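Local coordinates for o-succinylbenzoate synthase (Synechococcus elongatus, PDB 2OZT), which catalyses the metal-dependent dehydration of 2-succinyl-6-hydroxy-2,4-cyclohexadiene-1-carboxylate to 2-succinylbenzoate, a step on the route to phylloquinone, at residues A[87-92]-A[281-286]. Residues are numbered along the deposited sequence; the frame is centred on the assembly and turned at random.
Sequences AQFGFA and TAIFHL
F89 reaches from helix 85-97 onto an apolar patch of A282, I283 and L286 on helix 277-290, an instance of one aromatic side chain bridging two widely spaced helices. The short helical segments approach to 11.7 Å between axes and cross at 77°, a spacing too wide for backbones to meet, which a phenyl ring can bridge. With CG trans to the main-chain nitrogen, the chi1 of 165° carries the ring across the gap, and CE1 and CZ meet the other helix.

All the contacts are van der Waals ones between carbon atoms. The ring atom CZ of F89 lies 4.0 Å from CG1 of I283, and CE1 is equally close to that methylene, so I283 meets the CE1–CZ bond with the middle of its longer branch; the two side chains cross nearly at right angles. The methyl CB of A282, directed at the opposing helix, comes within 4.2 Å of CZ of F89. A looser touch links CE1 of F89 to CD1 of L286, at 4.4 Å. A282, its neighbour I283 and, one turn on, L286 thus meet the ring obliquely, and F89, A282 and I283 are buried.

This packing joins the two domains of the enolase-type architecture, the N-terminal capping domain and the barrel domain. Helix 246-249, just after the predicted proton acceptor K245, adds T246 against F89, I283 and L286, and A247 against F89. F91 packs on helix 58-67 and meets the ring of W5 in strand 3-20 edge-to-face, while F284, on the other helix, rests on the loop residues L296 and L308.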
loop_
_atom_site.group_PDB
_atom_site.type_symbol
_atom_site.label_atom_id
_atom_site.label_comp_id
_atom_site.label_asym_id
_atom_site.label_seq_id
_atom_site.Cartn_x
_atom_site.Cartn_y
_atom_site.Cartn_z
ATOM N N ALA A 87 1.452 10.096 -10.253
ATOM C CA ALA A 87 2.071 11.394 -10.594
ATOM C C ALA A 87 1.587 12.501 -9.661
ATOM O O ALA A 87 2.414 13.317 -9.215
ATOM C CB ALA A 87 1.784 11.741 -12.051
ATOM N N GLN A 88 0.285 12.546 -9.368
ATOM C CA GLN A 88 -0.241 13.490 -8.378
ATOM C C GLN A 88 0.490 13.338 -7.038
ATOM O O GLN A 88 0.899 14.332 -6.410
ATOM C CB GLN A 88 -1.740 13.340 -8.169
ATOM C CG GLN A 88 -2.629 13.582 -9.399
ATOM C CD GLN A 88 -4.105 13.325 -9.066
ATOM O OE1 GLN A 88 -4.488 12.230 -8.600
ATOM N NE2 GLN A 88 -4.947 14.313 -9.360
ATOM N N PHE A 89 0.670 12.111 -6.568
ATOM C CA PHE A 89 1.387 11.890 -5.308
ATOM C C PHE A 89 2.817 12.383 -5.409
ATOM O O PHE A 89 3.321 13.106 -4.518
ATOM C CB PHE A 89 1.393 10.381 -4.969
ATOM C CG PHE A 89 2.386 9.992 -3.906
ATOM C CD1 PHE A 89 2.070 10.059 -2.562
ATOM C CD2 PHE A 89 3.686 9.577 -4.247
ATOM C CE1 PHE A 89 2.959 9.664 -1.579
ATOM C CE2 PHE A 89 4.604 9.198 -3.258
ATOM C CZ PHE A 89 4.250 9.237 -1.918
ATOM N N GLY A 90 3.487 12.026 -6.507
ATOM C CA GLY A 90 4.896 12.424 -6.617
ATOM C C GLY A 90 5.110 13.930 -6.631
ATOM O O GLY A 90 5.981 14.426 -5.890
ATOM N N PHE A 91 4.314 14.621 -7.444
ATOM C CA PHE A 91 4.489 16.080 -7.503
ATOM C C PHE A 91 4.056 16.738 -6.208
ATOM O O PHE A 91 4.729 17.648 -5.752
ATOM C CB PHE A 91 3.759 16.643 -8.690
ATOM C CG PHE A 91 4.544 16.515 -9.976
ATOM C CD1 PHE A 91 5.578 17.450 -10.246
ATOM C CD2 PHE A 91 4.334 15.437 -10.856
ATOM C CE1 PHE A 91 6.330 17.357 -11.430
ATOM C CE2 PHE A 91 5.093 15.312 -12.015
ATOM C CZ PHE A 91 6.076 16.279 -12.295
ATOM N N ALA A 92 2.964 16.305 -5.609
ATOM C CA ALA A 92 2.486 16.944 -4.380
ATOM C C ALA A 92 3.476 16.776 -3.247
ATOM O O ALA A 92 3.815 17.735 -2.519
ATOM C CB ALA A 92 1.107 16.401 -3.995
ATOM N N THR A 281 9.569 7.494 2.618
ATOM C CA THR A 281 9.818 8.520 3.626
ATOM C C THR A 281 8.730 9.584 3.574
ATOM O O THR A 281 8.261 10.037 4.623
ATOM C CB THR A 281 11.210 9.149 3.467
ATOM O OG1 THR A 281 12.187 8.114 3.439
ATOM C CG2 THR A 281 11.527 10.027 4.697
ATOM N N ALA A 282 8.293 9.950 2.378
ATOM C CA ALA A 282 7.178 10.856 2.226
ATOM C C ALA A 282 5.906 10.323 2.890
ATOM O O ALA A 282 5.138 11.085 3.490
ATOM C CB ALA A 282 6.900 11.108 0.760
ATOM N N ILE A 283 5.656 9.017 2.751
ATOM C CA ILE A 283 4.481 8.440 3.364
ATOM C C ILE A 283 4.600 8.458 4.893
ATOM O O ILE A 283 3.642 8.817 5.578
ATOM C CB ILE A 283 4.256 6.994 2.838
ATOM C CG1 ILE A 283 3.890 7.038 1.355
ATOM C CG2 ILE A 283 3.117 6.327 3.621
ATOM C CD1 ILE A 283 3.950 5.608 0.662
ATOM N N PHE A 284 5.752 8.029 5.415
ATOM C CA PHE A 284 5.939 8.130 6.872
ATOM C C PHE A 284 5.760 9.579 7.376
ATOM O O PHE A 284 5.239 9.766 8.489
ATOM C CB PHE A 284 7.261 7.519 7.332
ATOM C CG PHE A 284 7.184 6.015 7.508
ATOM C CD1 PHE A 284 6.920 5.182 6.420
ATOM C CD2 PHE A 284 7.395 5.449 8.758
ATOM C CE1 PHE A 284 6.844 3.787 6.596
ATOM C CE2 PHE A 284 7.346 4.096 8.940
ATOM C CZ PHE A 284 7.074 3.240 7.872
ATOM N N HIS A 285 6.175 10.591 6.605
ATOM C CA HIS A 285 5.900 11.969 7.016
ATOM C C HIS A 285 4.388 12.201 7.088
ATOM O O HIS A 285 3.883 12.840 8.021
ATOM C CB HIS A 285 6.547 12.910 5.982
ATOM C CG HIS A 285 6.103 14.344 6.075
ATOM N ND1 HIS A 285 6.362 15.134 7.174
ATOM C CD2 HIS A 285 5.406 15.122 5.211
ATOM C CE1 HIS A 285 5.841 16.334 6.989
ATOM N NE2 HIS A 285 5.264 16.359 5.802
ATOM N N LEU A 286 3.662 11.769 6.056
ATOM C CA LEU A 286 2.216 11.943 6.074
ATOM C C LEU A 286 1.553 11.216 7.275
ATOM O O LEU A 286 0.563 11.686 7.825
ATOM C CB LEU A 286 1.612 11.405 4.768
ATOM C CG LEU A 286 1.934 12.301 3.545
ATOM C CD1 LEU A 286 1.744 11.536 2.248
ATOM C CD2 LEU A 286 1.011 13.523 3.578
#